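PDB 6HNU: aromatic amino acid aminotransferase I from Candida albicans WO-1, which transfers amino groups with pyridoxal 5'-phosphate as cofactor, probably from aromatic L-amino acids to 2-oxoglutarate, giving aromatic oxo-acids and L-glutamate. Local coordinates for the interface of chains A and B. Residues are numbered along the deposited sequence; one frame, centred on the assembly and turned at random. Chains: chain A/B, Aromatic amino acid aminotransferase I.

Contact 1: the interface of chains A and B. Residues chain A 71-72, 359, 362-363, 366; chain B 49, 52.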
loop_
_atom_site.group_PDB
_atom_site.type_symbol
_atom_site.label_atom_id
_atom_site.label_comp_id
_atom_site.label_asym_id
_atom_site.label_seq_id
_atom_site.Cartn_x
_atom_site.Cartn_y
_atom_site.Cartn_z
ATOM N N ILE A 71 -25.316 15.758 -4.561
ATOM C CA ILE A 71 -23.939 15.256 -4.882
ATOM C C ILE A 71 -23.977 14.082 -5.881
ATOM O O ILE A 71 -22.959 13.888 -6.566
ATOM C CB ILE A 71 -23.174 14.891 -3.596
ATOM C CG1 ILE A 71 -23.914 13.834 -2.774
ATOM C CG2 ILE A 71 -22.885 16.159 -2.807
ATOM C CD1 ILE A 71 -23.084 13.239 -1.655
ATOM N N GLY A 72 -25.102 13.357 -6.017
ATOM C CA GLY A 72 -25.273 12.260 -6.994
ATOM C C GLY A 72 -25.974 12.669 -8.290
ATOM O O GLY A 72 -26.316 11.766 -9.098
ATOM N N LEU A 359 -23.100 15.495 1.298
ATOM C CA LEU A 359 -22.948 14.150 1.911
ATOM C C LEU A 359 -23.775 14.087 3.207
ATOM O O LEU A 359 -24.553 13.127 3.368
ATOM C CB LEU A 359 -21.464 13.917 2.131
ATOM C CG LEU A 359 -21.029 12.480 2.346
ATOM C CD1 LEU A 359 -21.383 11.590 1.143
ATOM C CD2 LEU A 359 -19.543 12.463 2.634
ATOM N N GLU A 362 -27.501 13.884 2.293
ATOM C CA GLU A 362 -27.871 12.596 1.654
ATOM C C GLU A 362 -27.972 11.546 2.755
ATOM O O GLU A 362 -28.982 10.843 2.821
ATOM C CB GLU A 362 -26.870 12.112 0.607
ATOM C CG GLU A 362 -26.818 12.965 -0.623
ATOM C CD GLU A 362 -28.106 12.969 -1.429
ATOM O OE1 GLU A 362 -28.709 11.893 -1.576
ATOM O OE2 GLU A 362 -28.476 14.036 -1.919
ATOM N N TYR A 363 -26.998 11.505 3.660
ATOM C CA TYR A 363 -26.974 10.449 4.714
ATOM C C TYR A 363 -28.077 10.722 5.722
ATOM O O TYR A 363 -28.709 9.750 6.136
ATOM C CB TYR A 363 -25.603 10.286 5.368
ATOM C CG TYR A 363 -24.730 9.327 4.582
ATOM C CD1 TYR A 363 -24.204 9.670 3.354
ATOM C CD2 TYR A 363 -24.521 8.022 5.021
ATOM C CE1 TYR A 363 -23.416 8.792 2.615
ATOM C CE2 TYR A 363 -23.765 7.126 4.285
ATOM C CZ TYR A 363 -23.209 7.503 3.071
ATOM O OH TYR A 363 -22.424 6.623 2.342
ATOM N N LYS A 366 -31.199 9.209 4.264
ATOM C CA LYS A 366 -31.153 7.726 4.258
ATOM C C LYS A 366 -31.461 7.198 5.659
ATOM O O LYS A 366 -32.290 6.260 5.766
ATOM C CB LYS A 366 -29.772 7.234 3.828
ATOM C CG LYS A 366 -29.365 7.579 2.411
ATOM C CD LYS A 366 -28.013 6.944 2.138
ATOM C CE LYS A 366 -27.381 7.394 0.847
ATOM N NZ LYS A 366 -28.140 6.888 -0.313
ATOM N N LEU B 49 -22.242 3.516 -2.190
ATOM C CA LEU B 49 -22.948 3.380 -3.481
ATOM C C LEU B 49 -22.086 4.152 -4.487
ATOM O O LEU B 49 -21.556 5.246 -4.126
ATOM C CB LEU B 49 -24.419 3.843 -3.364
ATOM C CG LEU B 49 -24.778 5.086 -2.522
ATOM C CD1 LEU B 49 -24.347 5.021 -1.050
ATOM C CD2 LEU B 49 -24.264 6.367 -3.156
ATOM N N TYR B 52 -22.430 8.365 -5.797
ATOM C CA TYR B 52 -21.800 9.639 -5.344
ATOM C C TYR B 52 -20.345 9.772 -5.836
ATOM O O TYR B 52 -19.836 10.887 -5.727
ATOM C CB TYR B 52 -21.889 9.821 -3.821
ATOM C CG TYR B 52 -23.282 9.766 -3.237
ATOM C CD1 TYR B 52 -24.411 10.098 -3.975
ATOM C CD2 TYR B 52 -23.470 9.356 -1.919
ATOM C CE1 TYR B 52 -25.685 10.005 -3.426
ATOM C CE2 TYR B 52 -24.735 9.291 -1.348
ATOM C CZ TYR B 52 -25.849 9.625 -2.099
ATOM O OH TYR B 52 -27.077 9.556 -1.509
HETATM O O HOH W 1 -21.071 12.567 -7.962
#

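Contact 2: the interface of chains A and B. Residues chain A 142, 299-300, 304, 307; chain B 104-105, 329-330.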
loop_
_atom_site.group_PDB
_atom_site.type_symbol
_atom_site.label_atom_id
_atom_site.label_comp_id
_atom_site.label_asym_id
_atom_site.label_seq_id
_atom_site.Cartn_x
_atom_site.Cartn_y
_atom_site.Cartn_z
ATOM N N THR A 142 -7.110 1.211 6.207
ATOM C CA THR A 142 -6.654 -0.213 6.301
ATOM C C THR A 142 -5.137 -0.249 6.528
ATOM O O THR A 142 -4.651 -0.848 7.519
ATOM C CB THR A 142 -7.044 -1.042 5.081
ATOM O OG1 THR A 142 -8.438 -0.812 4.869
ATOM C CG2 THR A 142 -6.750 -2.515 5.291
ATOM N N SER A 299 -12.113 7.326 1.402
ATOM C CA SER A 299 -12.924 6.179 0.890
ATOM C C SER A 299 -14.421 6.432 0.973
ATOM O O SER A 299 -15.127 6.095 -0.018
ATOM C CB SER A 299 -12.586 4.881 1.602
ATOM O OG SER A 299 -11.291 4.485 1.201
ATOM N N LYS A 300 -14.926 6.986 2.080
ATOM C CA LYS A 300 -16.397 7.148 2.273
ATOM C C LYS A 300 -16.862 8.528 1.805
ATOM O O LYS A 300 -18.073 8.767 1.791
ATOM C CB LYS A 300 -16.802 6.935 3.727
ATOM C CG LYS A 300 -16.014 5.884 4.494
ATOM C CD LYS A 300 -16.109 4.477 3.960
ATOM C CE LYS A 300 -15.352 3.522 4.867
ATOM N NZ LYS A 300 -15.459 2.145 4.378
ATOM N N PRO A 304 -13.678 4.599 -2.511
ATOM C CA PRO A 304 -12.726 3.638 -1.944
ATOM C C PRO A 304 -11.463 3.427 -2.776
ATOM O O PRO A 304 -10.371 3.197 -2.237
ATOM C CB PRO A 304 -13.561 2.339 -1.982
ATOM C CG PRO A 304 -14.972 2.819 -1.713
ATOM C CD PRO A 304 -15.059 4.084 -2.550
ATOM N N ARG A 307 -7.552 4.806 -2.733
ATOM C CA ARG A 307 -6.481 4.250 -1.854
ATOM C C ARG A 307 -5.605 5.424 -1.425
ATOM O O ARG A 307 -4.404 5.396 -1.622
ATOM C CB ARG A 307 -5.672 3.146 -2.525
ATOM C CG ARG A 307 -6.495 1.917 -2.863
ATOM C CD ARG A 307 -6.914 1.126 -1.623
ATOM N NE ARG A 307 -8.234 1.544 -1.161
ATOM C CZ ARG A 307 -8.650 1.591 0.098
ATOM N NH1 ARG A 307 -9.885 1.983 0.355
ATOM N NH2 ARG A 307 -7.841 1.263 1.096
ATOM N N GLN B 104 -14.705 1.220 -6.584
ATOM C CA GLN B 104 -15.402 0.491 -5.494
ATOM C C GLN B 104 -14.398 -0.425 -4.782
ATOM O O GLN B 104 -13.458 -0.884 -5.424
ATOM C CB GLN B 104 -16.569 -0.320 -6.070
ATOM C CG GLN B 104 -17.435 -1.019 -5.024
ATOM C CD GLN B 104 -17.947 -0.083 -3.952
ATOM O OE1 GLN B 104 -17.255 0.224 -2.982
ATOM N NE2 GLN B 104 -19.174 0.398 -4.120
ATOM N N TYR B 105 -14.623 -0.771 -3.520
ATOM C CA TYR B 105 -13.874 -1.899 -2.912
ATOM C C TYR B 105 -14.072 -3.131 -3.806
ATOM O O TYR B 105 -15.158 -3.305 -4.396
ATOM C CB TYR B 105 -14.361 -2.197 -1.503
ATOM C CG TYR B 105 -14.095 -1.129 -0.475
ATOM C CD1 TYR B 105 -12.838 -0.983 0.084
ATOM C CD2 TYR B 105 -15.102 -0.286 -0.048
ATOM C CE1 TYR B 105 -12.598 -0.065 1.082
ATOM C CE2 TYR B 105 -14.867 0.679 0.919
ATOM C CZ TYR B 105 -13.612 0.782 1.485
ATOM O OH TYR B 105 -13.382 1.716 2.429
ATOM N N VAL B 329 -2.516 -3.445 2.720
ATOM C CA VAL B 329 -2.664 -2.407 1.659
ATOM C C VAL B 329 -4.053 -2.408 1.030
ATOM O O VAL B 329 -4.373 -1.375 0.404
ATOM C CB VAL B 329 -1.558 -2.491 0.596
ATOM C CG1 VAL B 329 -0.231 -2.143 1.225
ATOM C CG2 VAL B 329 -1.505 -3.843 -0.083
ATOM N N GLN B 330 -4.801 -3.509 1.132
ATOM C CA GLN B 330 -6.192 -3.683 0.662
ATOM C C GLN B 330 -6.194 -3.943 -0.856
ATOM O O GLN B 330 -6.570 -5.071 -1.301
ATOM C CB GLN B 330 -6.987 -2.479 1.163
ATOM C CG GLN B 330 -8.375 -2.839 1.647
ATOM C CD GLN B 330 -9.327 -2.907 0.487
ATOM O OE1 GLN B 330 -9.172 -2.182 -0.501
ATOM N NE2 GLN B 330 -10.297 -3.792 0.587
#

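Contact 3: the interface of chains A and B. Residues chain A 146, 150, 327-328; chain B 146, 150, 172, 176, 328.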
loop_
_atom_site.group_PDB
_atom_site.type_symbol
_atom_site.label_atom_id
_atom_site.label_comp_id
_atom_site.label_asym_id
_atom_site.label_seq_id
_atom_site.Cartn_x
_atom_site.Cartn_y
_atom_site.Cartn_z
ATOM N N ASP A 146 -2.747 -1.022 10.009
ATOM C CA ASP A 146 -1.614 -1.983 9.989
ATOM C C ASP A 146 -0.335 -1.278 10.456
ATOM O O ASP A 146 0.379 -1.769 11.389
ATOM C CB ASP A 146 -1.464 -2.608 8.607
ATOM C CG ASP A 146 -0.366 -3.651 8.557
ATOM O OD1 ASP A 146 -0.421 -4.564 9.366
ATOM O OD2 ASP A 146 0.525 -3.507 7.735
ATOM N N ARG A 150 2.226 -1.637 13.876
ATOM C CA ARG A 150 3.666 -1.909 13.629
ATOM C C ARG A 150 4.538 -0.835 14.288
ATOM O O ARG A 150 5.723 -1.140 14.540
ATOM C CB ARG A 150 3.939 -2.019 12.125
ATOM C CG ARG A 150 3.248 -3.219 11.481
ATOM C CD ARG A 150 3.410 -3.219 9.971
ATOM N NE ARG A 150 4.675 -3.818 9.572
ATOM C CZ ARG A 150 5.090 -3.980 8.319
ATOM N NH1 ARG A 150 6.228 -4.613 8.096
ATOM N NH2 ARG A 150 4.399 -3.504 7.297
ATOM N N VAL A 327 9.582 1.368 3.410
ATOM C CA VAL A 327 9.924 -0.038 3.089
ATOM C C VAL A 327 8.671 -0.930 3.085
ATOM O O VAL A 327 8.833 -2.134 2.951
ATOM C CB VAL A 327 11.005 -0.566 4.049
ATOM C CG1 VAL A 327 12.271 0.256 3.954
ATOM C CG2 VAL A 327 10.508 -0.637 5.480
ATOM N N SER A 328 7.470 -0.374 3.247
ATOM C CA SER A 328 6.193 -1.105 3.125
ATOM C C SER A 328 5.468 -0.538 1.897
ATOM O O SER A 328 5.791 -0.984 0.791
ATOM C CB SER A 328 5.405 -1.139 4.424
ATOM O OG SER A 328 5.009 0.146 4.872
ATOM N N ASP B 146 7.946 -6.544 1.484
ATOM C CA ASP B 146 7.502 -6.437 2.892
ATOM C C ASP B 146 6.546 -7.590 3.175
ATOM O O ASP B 146 6.770 -8.317 4.184
ATOM C CB ASP B 146 6.890 -5.070 3.175
ATOM C CG ASP B 146 6.539 -4.885 4.645
ATOM O OD1 ASP B 146 7.445 -4.913 5.455
ATOM O OD2 ASP B 146 5.391 -4.637 4.931
ATOM N N ARG B 150 6.618 -11.061 5.581
ATOM C CA ARG B 150 5.540 -11.335 6.579
ATOM C C ARG B 150 4.890 -12.703 6.372
ATOM O O ARG B 150 4.276 -13.184 7.349
ATOM C CB ARG B 150 4.501 -10.210 6.605
ATOM C CG ARG B 150 5.088 -8.873 7.009
ATOM C CD ARG B 150 4.159 -7.698 6.749
ATOM N NE ARG B 150 3.202 -7.586 7.825
ATOM C CZ ARG B 150 2.252 -6.654 7.929
ATOM N NH1 ARG B 150 1.495 -6.637 8.997
ATOM N NH2 ARG B 150 2.072 -5.747 6.980
ATOM N N SER B 172 13.776 -3.483 5.448
ATOM C CA SER B 172 12.491 -4.186 5.647
ATOM C C SER B 172 12.724 -5.430 6.516
ATOM O O SER B 172 11.945 -5.632 7.472
ATOM C CB SER B 172 11.854 -4.511 4.328
ATOM O OG SER B 172 10.668 -5.256 4.524
ATOM N N GLN B 176 11.638 -6.508 10.699
ATOM C CA GLN B 176 10.867 -7.701 11.086
ATOM C C GLN B 176 11.733 -8.683 11.888
ATOM O O GLN B 176 11.237 -9.764 12.178
ATOM C CB GLN B 176 10.279 -8.300 9.827
ATOM C CG GLN B 176 9.337 -7.320 9.155
ATOM C CD GLN B 176 8.681 -7.925 7.958
ATOM O OE1 GLN B 176 8.347 -9.119 7.921
ATOM N NE2 GLN B 176 8.490 -7.074 6.958
ATOM N N SER B 328 -3.664 -5.088 5.209
ATOM C CA SER B 328 -2.481 -4.192 5.076
ATOM C C SER B 328 -2.799 -3.163 3.975
ATOM O O SER B 328 -3.563 -2.195 4.265
ATOM C CB SER B 328 -1.211 -4.995 4.896
ATOM O OG SER B 328 -1.174 -5.706 3.669
#

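Contact 1: the interface of chains A and B
B:Tyr52, from the short 3-10 helix 50-52, inserts its ring between A:Ile71 and A:Gly72 and the long helix 334-377 of chain A, across the subunit interface of this class-I (fold-type I) aminotransferase. The packed part centres on B:Tyr52, which accounts for about half of the surface hidden in the patch. A:Ile71 lays CD1 over one face toward the rim, 4.0 Å from the ring centroid; its CG1 sits between the backbone N and the carbonyl carbon (chi1 58°), which turns the CD1 branch toward the tyrosine. A:Gly72, having no side chain, lets its CA come to 3.8 Å from B:Tyr52 CD1. B:Leu49 of the same chain lies over the centre of the opposite face, but it is poorly ordered, so this flank is probably less firmly packed. At the phenol end, the hydroxyl OH of B:Tyr52 makes a weak hydrogen bond to the carboxylate OE1 of A:Glu362 at 2.9 Å and receives another weak one from A:Lys366 NZ at 3.1 Å. Acceptor and donor thus suit a hydroxyl that can play both parts, and the methylenes of A:Glu362 and A:Lys366 also pack against the phenol end. At the backbone end the contact is wetter: a water lies 2.7 Å from A:Ile71 O and 3.1 Å from B:Tyr52 O.

Contact 2: the interface of chains A and B
A:Lys300 NZ donates to the phenolic OH of B:Tyr105 at 2.9 Å, the two side chains crossing at about a right angle. A:Lys300 is the lysine that in this family forms the internal aldimine with the cofactor, so the partner subunit contributes directly to the catalytic centre. A:Pro304 places CB over the centre of the tyrosine ring, 3.5 Å from the centroid; the compact pyrrolidine ring offers a rigid apolar surface well suited to an aromatic face. The backbone carbonyl O of A:Pro304 is gripped by two nitrogens of A:Arg307, NE and NH1, each at 2.9 Å. Both reach it from the same face of its plane, and this side-on hold, with bends at chi2 and chi3 of the arginine, sets the position of the guanidinium. A:Arg307 binds the cofactor, and its cationic group suits the phosphate, as is usual in this family. In the second shell, B:Gln104 OE1 accepts from B:Tyr105 N at 2.9 Å, in its carbonyl plane on a lone pair, and so may steady the backbone that carries the tyrosine. On the other flank, B:Gln330 holds OE1 3.8 Å above the centre of the A:Arg307 guanidinium, while its CG packs against A:Thr142. The site lies where the start of helix 141-152, the lysine loop and the 3-10 helix 304-306 of one subunit meet loops of the other, with cofactor-binding residues from both chains.

Contact 3: the interface of chains A and B
Helix 141-152, which begins in the cofactor pocket, meets its own copy from the partner chain here, near the two-fold axis of the dimer. A:Asp146 and B:Arg150 face each other end-on, and B:Asp146 and A:Arg150 repeat the arrangement, so that two reciprocal salt bridges join the helices. B:Arg150 NH1 donates to the syn lone pair of A:Asp146 OD1 at 2.8 Å, nearly straight (174° at H); B:Arg150 NH2 meets A:Asp146 OD2 at 2.8 Å, also on the syn side but tilted out of the carboxylate plane. In the twin, A:Arg150 NH1 lies 2.9 Å from B:Asp146 OD1 and A:Arg150 NH2 lies 2.8 Å from B:Asp146 OD2. Arginine suits this place because its two parallel N-H groups match both carboxylate oxygens and hold the flat groups nearly coplanar. Each aspartate has CG anti to the backbone N (chi1 -177° in A:Asp146), which sends its carboxylate toward the other chain. The two guanidinium groups stack at 29°, the carbon CZ of A:Arg150 standing 3.9 Å from that of B:Arg150; the neighbouring carboxylates would offset their like charges. Around the pair the packing is of small groups: A:Ser328 CB lies 3.5 Å from B:Asp146 OD2, and A:Val327 CB touches B:Ser172 CB at 4.0 Å. The site thus lies between the paired helices 141-152, flanked by the end of helix 315-327 of chain A and by helix 167-175 of chain B.

The contacts follow one another along the same interface, with contact 3 near the two-fold axis: contact 1 and contact 2 have centres about 18 Å apart, contact 2 and contact 3 likewise about 18 Å, and contact 1 and contact 3 about 35 Å. Helix 141-152 links contact 2, through A:Thr142, with contact 3, whose A:Asp146 and A:Arg150 lie about one and two turns further along; the neighbouring B:Ser328 and B:Val329 join them from the other chain. Two-fold symmetry repeats every contact with the chains exchanged; the salt bridges of contact 3 are each other's twins. Pairing thereby completes each cofactor site, which suggests that the dimer is the working form.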